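Local coordinates for protein putative hemolysin (Streptococcus mutans UA159, PDB 2RK5) that is a putative membrane hemolysin of the UPF0053 family, represented by its transporter-associated (CorC_HlyC) domain, a module that may bind flavin adenine dinucleotide, at residues 9-21 / 24-38. Numbering follows the deposited sequence.
Sequences TYIVLGTMTLNDF and YFETDLESDNVDTIA
Thr17 and Thr36 face each other in a single backbone bridge with their CA atoms 4.0 Å apart, flanked by the bonds Leu18 N to Asp35 O and Ile37 N to Met16 O, both nearly straight, about 165° at the hydrogen. Beyond the bridge, Ala38 N binds Gly14 O in its carbonyl plane. The two threonines each stand at a helix N-cap: Thr17 OG1 accepts from Asp20 N at 2.9 Å, while Thr36 OG1 pairs with Gly39 N and with Asp75 of the second subunit.

The Phe21 ring is sandwiched. Ile37 CD1 lies 3.7 Å from the ring centroid and only 10° off the normal, a CH-pi contact, and Phe25 CD2 sits over the centre of the opposite face, the Phe21 and Phe25 rings meeting obliquely. With CG of Phe21 trans to its backbone N (chi1 -177°), the ring end swings back toward the other segment, and Leu29 CD1 reaches its CE2 at 3.5 Å. Phe25 in turn directs its edge at one face of Tyr10 in a T-shaped pair, CE1 lying 3.6 Å from Tyr10 CD2; Tyr24 makes a more offset edge-to-face approach to the same ring. Leu18 CD2 packs on Ile37 CD1 at 3.8 Å, and Leu18 CD1 meets Val34 CG1.

The aromatic cluster of Tyr10, Phe21, Tyr24 and Phe25 seats helix 18-25 against strand 9-13, which runs between strands 2-6 and 77-85 of the antiparallel sheet, while Leu29 and Val34 carry the connecting loop onto Phe40 of helix 37-45.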
# COMPACT_ATOMS: atom_id res chain seq x y z
N THR A 9 3.28 14.88 19.60
CA THR A 9 2.34 14.04 18.86
C THR A 9 1.86 14.79 17.64
O THR A 9 1.40 15.91 17.75
CB THR A 9 1.15 13.65 19.74
OG1 THR A 9 1.64 13.20 21.02
CG2 THR A 9 0.29 12.58 19.07
N TYR A 10 1.94 14.15 16.47
CA TYR A 10 1.66 14.80 15.19
C TYR A 10 0.81 13.93 14.27
O TYR A 10 0.84 12.70 14.37
CB TYR A 10 2.97 15.12 14.46
CG TYR A 10 3.96 15.89 15.29
CD1 TYR A 10 4.10 17.26 15.15
CD2 TYR A 10 4.75 15.24 16.23
CE1 TYR A 10 5.00 17.97 15.95
CE2 TYR A 10 5.65 15.95 17.02
CZ TYR A 10 5.77 17.31 16.87
OH TYR A 10 6.66 18.04 17.66
N ILE A 11 0.02 14.58 13.42
CA ILE A 11 -0.61 13.90 12.29
C ILE A 11 0.08 14.38 11.03
O ILE A 11 0.24 15.59 10.83
CB ILE A 11 -2.14 14.14 12.21
CG1 ILE A 11 -2.81 13.64 13.49
CG2 ILE A 11 -2.75 13.45 11.00
CD1 ILE A 11 -2.81 12.15 13.66
N VAL A 12 0.54 13.43 10.21
CA VAL A 12 1.13 13.74 8.91
C VAL A 12 0.34 13.09 7.79
O VAL A 12 -0.14 11.98 7.94
CB VAL A 12 2.63 13.34 8.78
CG1 VAL A 12 3.43 13.99 9.90
CG2 VAL A 12 2.83 11.85 8.73
N LEU A 13 0.28 13.79 6.65
CA LEU A 13 -0.24 13.23 5.44
C LEU A 13 0.70 12.16 4.91
O LEU A 13 1.93 12.34 4.90
CB LEU A 13 -0.45 14.30 4.37
CG LEU A 13 -1.38 15.43 4.80
CD1 LEU A 13 -1.61 16.31 3.59
CD2 LEU A 13 -2.71 14.93 5.40
N GLY A 14 0.13 11.03 4.49
CA GLY A 14 0.94 9.93 3.97
C GLY A 14 1.76 10.34 2.76
O GLY A 14 2.80 9.75 2.47
N THR A 15 1.26 11.31 2.02
CA THR A 15 1.91 11.80 0.80
C THR A 15 3.08 12.74 1.11
O THR A 15 3.81 13.14 0.21
CB THR A 15 0.91 12.53 -0.14
OG1 THR A 15 0.21 13.50 0.64
CG2 THR A 15 -0.04 11.52 -0.74
N MET A 16 3.26 13.10 2.38
CA MET A 16 4.44 13.93 2.75
C MET A 16 5.72 13.20 2.29
O MET A 16 5.93 12.02 2.56
CB MET A 16 4.46 14.20 4.26
CG MET A 16 5.55 15.18 4.74
SD MET A 16 5.45 15.47 6.55
CE MET A 16 6.35 17.10 6.77
N THR A 17 6.58 13.91 1.56
CA THR A 17 7.79 13.27 1.07
C THR A 17 8.70 12.97 2.24
O THR A 17 8.65 13.63 3.26
CB THR A 17 8.56 14.14 0.06
OG1 THR A 17 9.15 15.26 0.74
CG2 THR A 17 7.64 14.65 -1.06
N LEU A 18 9.57 11.99 2.08
CA LEU A 18 10.52 11.70 3.14
C LEU A 18 11.45 12.86 3.36
O LEU A 18 11.86 13.13 4.50
CB LEU A 18 11.38 10.50 2.86
CG LEU A 18 10.85 9.15 3.27
CD1 LEU A 18 11.98 8.10 3.13
CD2 LEU A 18 10.27 9.17 4.71
N ASN A 19 11.80 13.56 2.29
CA ASN A 19 12.66 14.73 2.45
C ASN A 19 11.98 15.83 3.29
O ASN A 19 12.59 16.45 4.16
CB ASN A 19 13.09 15.26 1.08
CG ASN A 19 14.11 14.35 0.41
OD1 ASN A 19 14.80 13.57 1.07
ND2 ASN A 19 14.24 14.49 -0.90
N ASP A 20 10.70 16.09 3.03
CA ASP A 20 9.97 17.08 3.83
C ASP A 20 9.80 16.58 5.28
O ASP A 20 9.95 17.36 6.23
CB ASP A 20 8.63 17.39 3.18
CG ASP A 20 8.74 18.25 1.92
OD1 ASP A 20 9.87 18.57 1.47
OD2 ASP A 20 7.66 18.60 1.36
N PHE A 21 9.48 15.30 5.46
CA PHE A 21 9.34 14.71 6.77
C PHE A 21 10.64 14.89 7.57
O PHE A 21 10.64 15.33 8.72
CB PHE A 21 8.99 13.22 6.64
CG PHE A 21 8.76 12.54 7.93
CD1 PHE A 21 7.48 12.39 8.44
CD2 PHE A 21 9.81 12.07 8.67
CE1 PHE A 21 7.26 11.75 9.66
CE2 PHE A 21 9.62 11.43 9.92
CZ PHE A 21 8.34 11.30 10.43
N TYR A 24 11.25 18.45 8.70
CA TYR A 24 10.35 18.84 9.77
C TYR A 24 10.74 18.24 11.12
O TYR A 24 10.76 18.91 12.17
CB TYR A 24 8.92 18.42 9.41
CG TYR A 24 7.86 18.92 10.36
CD1 TYR A 24 7.19 20.11 10.13
CD2 TYR A 24 7.54 18.21 11.50
CE1 TYR A 24 6.23 20.57 11.03
CE2 TYR A 24 6.59 18.66 12.41
CZ TYR A 24 5.94 19.83 12.16
OH TYR A 24 5.01 20.27 13.09
N PHE A 25 11.05 16.94 11.08
CA PHE A 25 11.33 16.18 12.30
C PHE A 25 12.80 16.05 12.65
O PHE A 25 13.13 15.51 13.70
CB PHE A 25 10.67 14.78 12.22
CG PHE A 25 9.17 14.83 12.28
CD1 PHE A 25 8.53 15.03 13.50
CD2 PHE A 25 8.40 14.71 11.15
CE1 PHE A 25 7.16 15.08 13.56
CE2 PHE A 25 7.03 14.81 11.22
CZ PHE A 25 6.42 14.98 12.43
N GLU A 26 13.67 16.61 11.80
CA GLU A 26 15.13 16.58 12.04
C GLU A 26 15.64 15.15 12.09
O GLU A 26 16.46 14.76 12.94
CB GLU A 26 15.53 17.40 13.29
CG GLU A 26 14.98 18.82 13.21
CD GLU A 26 15.54 19.81 14.25
OE1 GLU A 26 16.30 19.41 15.16
OE2 GLU A 26 15.21 21.01 14.13
N THR A 27 15.15 14.35 11.14
CA THR A 27 15.53 12.95 11.06
C THR A 27 16.17 12.68 9.69
O THR A 27 16.36 13.60 8.86
CB THR A 27 14.27 12.06 11.26
OG1 THR A 27 13.23 12.50 10.39
CG2 THR A 27 13.77 12.18 12.69
N ASP A 28 16.54 11.41 9.49
CA ASP A 28 17.23 10.95 8.28
C ASP A 28 16.69 9.60 7.81
O ASP A 28 17.46 8.70 7.43
CB ASP A 28 18.77 10.88 8.52
CG ASP A 28 19.18 9.76 9.51
OD1 ASP A 28 18.31 9.09 10.13
OD2 ASP A 28 20.42 9.52 9.66
N LEU A 29 15.37 9.47 7.79
CA LEU A 29 14.74 8.22 7.37
C LEU A 29 14.99 8.00 5.90
O LEU A 29 14.96 8.96 5.13
CB LEU A 29 13.24 8.29 7.58
CG LEU A 29 12.79 8.52 9.02
CD1 LEU A 29 11.28 8.41 9.13
CD2 LEU A 29 13.56 7.56 9.96
N GLU A 30 15.25 6.76 5.51
CA GLU A 30 15.38 6.43 4.10
C GLU A 30 15.08 4.97 3.90
O GLU A 30 15.28 4.16 4.79
CB GLU A 30 16.77 6.76 3.59
CG GLU A 30 17.87 6.00 4.28
CD GLU A 30 19.27 6.42 3.81
OE1 GLU A 30 19.48 6.59 2.58
OE2 GLU A 30 20.16 6.60 4.68
N SER A 31 14.59 4.65 2.71
CA SER A 31 14.40 3.26 2.33
C SER A 31 14.42 3.17 0.81
O SER A 31 14.01 4.09 0.11
CB SER A 31 13.10 2.74 2.90
OG SER A 31 12.78 1.47 2.43
N ASP A 32 14.93 2.05 0.31
CA ASP A 32 14.98 1.82 -1.12
C ASP A 32 13.59 1.83 -1.72
O ASP A 32 12.67 1.25 -1.16
CB ASP A 32 15.66 0.47 -1.40
CG ASP A 32 17.20 0.52 -1.26
OD1 ASP A 32 17.80 1.61 -1.14
OD2 ASP A 32 17.81 -0.56 -1.32
N ASN A 33 13.44 2.50 -2.87
CA ASN A 33 12.17 2.50 -3.61
C ASN A 33 11.02 3.14 -2.84
O ASN A 33 9.85 2.80 -3.04
CB ASN A 33 11.76 1.08 -4.08
CG ASN A 33 10.71 1.09 -5.22
OD1 ASN A 33 10.54 2.09 -5.91
ND2 ASN A 33 10.03 -0.05 -5.43
N VAL A 34 11.37 4.08 -1.96
CA VAL A 34 10.42 4.85 -1.22
C VAL A 34 10.64 6.36 -1.36
O VAL A 34 11.78 6.82 -1.23
CB VAL A 34 10.50 4.45 0.29
CG1 VAL A 34 9.80 5.43 1.22
CG2 VAL A 34 9.95 3.04 0.42
N ASP A 35 9.54 7.08 -1.55
CA ASP A 35 9.56 8.53 -1.63
C ASP A 35 8.82 9.27 -0.55
O ASP A 35 9.12 10.44 -0.31
CB ASP A 35 9.04 8.95 -3.01
CG ASP A 35 9.98 8.49 -4.11
OD1 ASP A 35 11.18 8.82 -4.06
OD2 ASP A 35 9.51 7.80 -5.01
N THR A 36 7.81 8.61 0.04
CA THR A 36 6.96 9.31 1.01
C THR A 36 6.92 8.58 2.34
O THR A 36 7.36 7.44 2.46
CB THR A 36 5.48 9.39 0.53
OG1 THR A 36 4.89 8.09 0.47
CG2 THR A 36 5.38 10.04 -0.82
N ILE A 37 6.45 9.28 3.36
CA ILE A 37 6.34 8.70 4.69
C ILE A 37 5.40 7.50 4.70
O ILE A 37 5.71 6.50 5.39
CB ILE A 37 5.99 9.77 5.74
CG1 ILE A 37 6.20 9.21 7.16
CG2 ILE A 37 4.60 10.37 5.51
CD1 ILE A 37 7.62 8.75 7.45
N ALA A 38 4.30 7.54 3.94
CA ALA A 38 3.45 6.32 3.84
C ALA A 38 4.22 5.15 3.24
O ALA A 38 4.09 4.00 3.68
CB ALA A 38 2.17 6.56 3.04